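PDB 4XG1: diaminopimelate decarboxylase from Psychromonas ingrahamii, which probably catalyses the pyridoxal phosphate-dependent decarboxylation of meso-2,6-diaminopimelate to L-lysine, the last step of lysine biosynthesis. Local coordinates for residues L205-L219 with P250-M264. Sequence-based numbering, arbitrary orientation.
Sequences LTEIAPFIEALDKLL and PPEPAEYMTAIINRM. With TME (propane), chain Q.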
# COMPACT_ATOMS: atom_id res chain seq x y z
N LEU B 205 11.14 -14.95 -10.64
CA LEU B 205 11.47 -15.80 -11.77
C LEU B 205 11.84 -17.19 -11.25
O LEU B 205 12.58 -17.31 -10.28
CB LEU B 205 12.60 -15.20 -12.61
CG LEU B 205 12.32 -13.79 -13.12
CD1 LEU B 205 13.42 -13.31 -14.03
CD2 LEU B 205 10.97 -13.70 -13.84
N THR B 206 11.30 -18.22 -11.89
CA THR B 206 11.44 -19.62 -11.41
C THR B 206 12.33 -20.51 -12.28
O THR B 206 12.33 -21.72 -12.10
CB THR B 206 10.05 -20.27 -11.26
OG1 THR B 206 9.36 -20.20 -12.49
CG2 THR B 206 9.19 -19.56 -10.15
N GLU B 207 13.08 -19.91 -13.19
CA GLU B 207 13.98 -20.59 -14.13
C GLU B 207 15.35 -19.89 -14.12
O GLU B 207 15.41 -18.66 -14.02
CB GLU B 207 13.42 -20.50 -15.56
CG GLU B 207 12.06 -21.17 -15.76
CD GLU B 207 12.18 -22.36 -16.68
OE1 GLU B 207 12.36 -22.15 -17.93
OE2 GLU B 207 12.13 -23.49 -16.15
N ILE B 208 16.43 -20.64 -14.30
CA ILE B 208 17.77 -20.05 -14.47
C ILE B 208 17.98 -19.44 -15.85
O ILE B 208 18.71 -18.46 -16.01
CB ILE B 208 18.88 -21.13 -14.27
CG1 ILE B 208 18.91 -21.62 -12.82
CG2 ILE B 208 20.29 -20.66 -14.65
CD1 ILE B 208 19.54 -22.99 -12.61
N ALA B 209 17.32 -19.97 -16.86
CA ALA B 209 17.63 -19.63 -18.23
C ALA B 209 17.66 -18.14 -18.52
O ALA B 209 18.59 -17.63 -19.15
CB ALA B 209 16.69 -20.35 -19.18
N PRO B 210 16.64 -17.40 -18.08
CA PRO B 210 16.64 -15.99 -18.47
C PRO B 210 17.81 -15.23 -17.91
O PRO B 210 18.24 -14.22 -18.48
CB PRO B 210 15.32 -15.45 -17.90
CG PRO B 210 14.56 -16.61 -17.41
CD PRO B 210 15.52 -17.75 -17.21
N PHE B 211 18.25 -15.64 -16.73
CA PHE B 211 19.36 -14.94 -16.08
C PHE B 211 20.63 -15.11 -16.91
O PHE B 211 21.32 -14.16 -17.25
CB PHE B 211 19.55 -15.49 -14.66
CG PHE B 211 18.39 -15.21 -13.75
CD1 PHE B 211 18.18 -13.91 -13.27
CD2 PHE B 211 17.51 -16.21 -13.37
CE1 PHE B 211 17.10 -13.62 -12.42
CE2 PHE B 211 16.44 -15.93 -12.52
CZ PHE B 211 16.22 -14.63 -12.06
N ILE B 212 20.85 -16.34 -17.34
CA ILE B 212 22.00 -16.65 -18.18
C ILE B 212 21.90 -15.92 -19.48
O ILE B 212 22.83 -15.26 -19.94
CB ILE B 212 22.06 -18.15 -18.47
CG1 ILE B 212 22.18 -18.97 -17.18
CG2 ILE B 212 23.26 -18.44 -19.34
CD1 ILE B 212 23.36 -18.61 -16.30
N GLU B 213 20.75 -16.05 -20.11
CA GLU B 213 20.53 -15.33 -21.35
C GLU B 213 20.90 -13.87 -21.21
O GLU B 213 21.56 -13.31 -22.07
CB GLU B 213 19.11 -15.49 -21.84
CG GLU B 213 19.00 -15.02 -23.28
CD GLU B 213 17.80 -15.53 -24.06
OE1 GLU B 213 17.01 -16.39 -23.56
OE2 GLU B 213 17.66 -15.08 -25.21
N ALA B 214 20.49 -13.26 -20.11
CA ALA B 214 20.79 -11.85 -19.85
C ALA B 214 22.28 -11.60 -19.65
O ALA B 214 22.85 -10.63 -20.19
CB ALA B 214 20.03 -11.40 -18.60
N LEU B 215 22.91 -12.46 -18.87
CA LEU B 215 24.34 -12.38 -18.69
C LEU B 215 25.12 -12.39 -20.03
O LEU B 215 25.86 -11.42 -20.36
CB LEU B 215 24.81 -13.53 -17.80
CG LEU B 215 26.30 -13.71 -17.61
CD1 LEU B 215 26.92 -12.39 -17.22
CD2 LEU B 215 26.54 -14.75 -16.57
N ASP B 216 24.91 -13.45 -20.81
CA ASP B 216 25.51 -13.55 -22.15
C ASP B 216 25.49 -12.23 -22.89
O ASP B 216 26.51 -11.75 -23.35
CB ASP B 216 24.81 -14.65 -22.97
CG ASP B 216 25.11 -16.07 -22.44
OD1 ASP B 216 26.02 -16.21 -21.58
OD2 ASP B 216 24.45 -17.04 -22.88
N LYS B 217 24.32 -11.62 -23.02
CA LYS B 217 24.20 -10.42 -23.86
C LYS B 217 24.85 -9.24 -23.27
O LYS B 217 25.21 -8.30 -23.98
CB LYS B 217 22.75 -10.09 -24.11
CG LYS B 217 22.02 -11.39 -24.42
CD LYS B 217 21.60 -11.41 -25.85
CE LYS B 217 20.56 -12.49 -25.98
NZ LYS B 217 20.01 -12.51 -27.34
N LEU B 218 24.97 -9.24 -21.95
CA LEU B 218 25.67 -8.16 -21.28
C LEU B 218 27.21 -8.31 -21.38
O LEU B 218 27.91 -7.30 -21.50
CB LEU B 218 25.23 -8.04 -19.81
CG LEU B 218 23.75 -7.69 -19.58
CD1 LEU B 218 23.40 -7.81 -18.10
CD2 LEU B 218 23.36 -6.32 -20.09
N LEU B 219 27.70 -9.55 -21.38
CA LEU B 219 29.13 -9.80 -21.60
C LEU B 219 29.54 -9.37 -23.00
O LEU B 219 30.49 -8.62 -23.17
CB LEU B 219 29.47 -11.26 -21.40
CG LEU B 219 29.27 -11.74 -19.96
CD1 LEU B 219 29.54 -13.22 -19.82
CD2 LEU B 219 30.16 -10.96 -19.01
N PRO B 250 11.63 -22.89 -7.88
CA PRO B 250 12.68 -22.12 -8.46
C PRO B 250 14.04 -22.69 -8.08
O PRO B 250 14.15 -23.45 -7.14
CB PRO B 250 12.52 -20.73 -7.82
CG PRO B 250 11.85 -21.01 -6.52
CD PRO B 250 10.92 -22.14 -6.82
N PRO B 251 15.06 -22.33 -8.85
CA PRO B 251 16.40 -22.67 -8.47
C PRO B 251 16.67 -22.09 -7.10
O PRO B 251 16.37 -20.93 -6.86
CB PRO B 251 17.26 -21.94 -9.51
CG PRO B 251 16.35 -21.62 -10.64
CD PRO B 251 15.00 -21.50 -10.06
N GLU B 252 17.32 -22.86 -6.25
CA GLU B 252 17.83 -22.29 -5.02
C GLU B 252 19.04 -21.44 -5.30
O GLU B 252 19.69 -21.61 -6.31
CB GLU B 252 18.07 -23.37 -3.98
CG GLU B 252 16.77 -23.72 -3.27
CD GLU B 252 16.78 -25.11 -2.71
OE1 GLU B 252 17.90 -25.60 -2.39
OE2 GLU B 252 15.68 -25.71 -2.59
N PRO B 253 19.33 -20.47 -4.41
CA PRO B 253 20.39 -19.51 -4.64
C PRO B 253 21.73 -20.11 -5.05
O PRO B 253 22.38 -19.61 -5.98
CB PRO B 253 20.55 -18.82 -3.29
CG PRO B 253 19.31 -19.07 -2.56
CD PRO B 253 18.56 -20.18 -3.19
N ALA B 254 22.15 -21.18 -4.35
CA ALA B 254 23.39 -21.91 -4.70
C ALA B 254 23.44 -22.28 -6.19
O ALA B 254 24.37 -21.91 -6.88
CB ALA B 254 23.49 -23.17 -3.86
N GLU B 255 22.41 -22.98 -6.66
CA GLU B 255 22.31 -23.41 -8.08
C GLU B 255 22.32 -22.26 -9.08
O GLU B 255 22.99 -22.30 -10.13
CB GLU B 255 21.02 -24.18 -8.28
CG GLU B 255 20.86 -25.34 -7.31
CD GLU B 255 19.42 -25.78 -7.10
OE1 GLU B 255 18.51 -25.24 -7.76
OE2 GLU B 255 19.19 -26.69 -6.26
N TYR B 256 21.54 -21.23 -8.76
CA TYR B 256 21.49 -20.02 -9.55
C TYR B 256 22.84 -19.39 -9.68
O TYR B 256 23.23 -18.96 -10.78
CB TYR B 256 20.49 -19.04 -8.90
CG TYR B 256 20.70 -17.54 -9.09
CD1 TYR B 256 20.19 -16.89 -10.19
CD2 TYR B 256 21.35 -16.77 -8.15
CE1 TYR B 256 20.32 -15.49 -10.35
CE2 TYR B 256 21.50 -15.38 -8.32
CZ TYR B 256 20.96 -14.75 -9.41
OH TYR B 256 21.08 -13.37 -9.58
N MET B 257 23.55 -19.30 -8.56
CA MET B 257 24.87 -18.67 -8.57
C MET B 257 25.93 -19.49 -9.36
O MET B 257 26.62 -18.95 -10.22
CB MET B 257 25.35 -18.51 -7.15
CG MET B 257 26.57 -17.66 -7.03
SD MET B 257 26.38 -15.93 -7.38
CE MET B 257 25.12 -15.56 -6.13
N THR B 258 26.00 -20.78 -9.10
CA THR B 258 26.95 -21.67 -9.78
C THR B 258 26.81 -21.58 -11.30
O THR B 258 27.82 -21.39 -12.00
CB THR B 258 26.73 -23.16 -9.39
OG1 THR B 258 26.55 -23.27 -7.97
CG2 THR B 258 27.91 -23.95 -9.77
N ALA B 259 25.58 -21.66 -11.80
CA ALA B 259 25.37 -21.44 -13.23
C ALA B 259 25.98 -20.11 -13.69
O ALA B 259 26.67 -20.02 -14.74
CB ALA B 259 23.90 -21.51 -13.56
N ILE B 260 25.76 -19.06 -12.91
CA ILE B 260 26.26 -17.75 -13.31
C ILE B 260 27.78 -17.72 -13.27
O ILE B 260 28.43 -17.04 -14.11
CB ILE B 260 25.63 -16.63 -12.44
CG1 ILE B 260 24.19 -16.38 -12.89
CG2 ILE B 260 26.40 -15.32 -12.56
CD1 ILE B 260 23.36 -15.60 -11.90
N ILE B 261 28.34 -18.41 -12.29
CA ILE B 261 29.78 -18.41 -12.08
C ILE B 261 30.46 -19.25 -13.15
O ILE B 261 31.39 -18.75 -13.81
CB ILE B 261 30.13 -18.98 -10.70
CG1 ILE B 261 29.42 -18.12 -9.67
CG2 ILE B 261 31.65 -19.10 -10.51
CD1 ILE B 261 30.32 -17.16 -8.94
N ASN B 262 29.95 -20.47 -13.35
CA ASN B 262 30.39 -21.33 -14.45
C ASN B 262 30.44 -20.48 -15.73
O ASN B 262 31.51 -20.39 -16.38
CB ASN B 262 29.49 -22.56 -14.64
CG ASN B 262 29.53 -23.52 -13.44
OD1 ASN B 262 30.43 -23.46 -12.61
ND2 ASN B 262 28.55 -24.43 -13.37
N ARG B 263 29.35 -19.78 -16.05
CA ARG B 263 29.36 -18.88 -17.27
C ARG B 263 30.44 -17.80 -17.29
O ARG B 263 30.74 -17.21 -18.34
CB ARG B 263 28.00 -18.18 -17.53
CG ARG B 263 27.11 -18.80 -18.59
CD ARG B 263 27.77 -19.06 -19.94
NE ARG B 263 28.06 -17.85 -20.72
CZ ARG B 263 29.25 -17.46 -21.21
NH1 ARG B 263 30.36 -18.15 -21.03
NH2 ARG B 263 29.32 -16.31 -21.91
N MET B 264 30.99 -17.50 -16.12
CA MET B 264 32.09 -16.51 -15.99
C MET B 264 33.44 -17.12 -16.31
O MET B 264 34.47 -16.41 -16.29
CB MET B 264 32.18 -15.96 -14.57
CG MET B 264 31.07 -15.02 -14.19
SD MET B 264 30.66 -13.79 -15.46
CE MET B 264 31.75 -12.41 -15.20
C1 TME Q . 15.69 -23.35 -17.25
C2 TME Q . 16.66 -23.28 -16.07
C3 TME Q . 16.06 -23.67 -14.70
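Phe211 and Tyr256 form a T-shaped pair between two neighbouring outer helices of the TIM barrel: ring centroids lie 5.2 Å apart, planes stand 82° to one another, and Tyr256 directs its CE1 edge onto a face of Phe211. The helix axes, 10.2 Å apart at closest, run nearly parallel, crossing at -27°, as expected for successive beta-alpha units on one barrel wall. Inward, Tyr256 rests on Phe273 of strand 270-273, so its end of the pair abuts the barrel sheet; Ile260, on Leu271, and Leu215, on Leu235, continue that layer. Phe211 also comes close to Gly240, a predicted cofactor-binding residue. Within its own helix, Tyr256 carries Ile260 CD1 over one ring face.

Toward the N-terminal ends, the Ile208 side chain and the Pro251 ring lie alongside one another, pointing opposite ways, with Ile208 CG1 3.4 Å from Pro251 CG. The CG2 branch of Ile208, trans to the backbone N, instead meets the methyl of Ala259. That methyl is shared with Ile212, whose CD1 approaches it to 4.0 Å. A propane molecule lies beside Ile208 CB, with C1 near the Glu207 carboxylate.

At the other end Arg263, bent at chi2 and chi3, reaches across to helix 209-219. Its CB packs on Leu215 CD2 and its CG on Ile212 CG2, covering apolar branches with the aliphatic part of the chain. Replacing it with alanine would probably leave Asp216 without its cationic mate and uncover the Ile212 methyl. The salt bridge uses one oxygen: Arg263 NE donates almost straight (N-H...O 169°) to the syn side of Asp216 OD1 at 2.8 Å, nearly in the guanidinium plane, while NH2 adds a weak bond to the same OD1 at 3.3 Å.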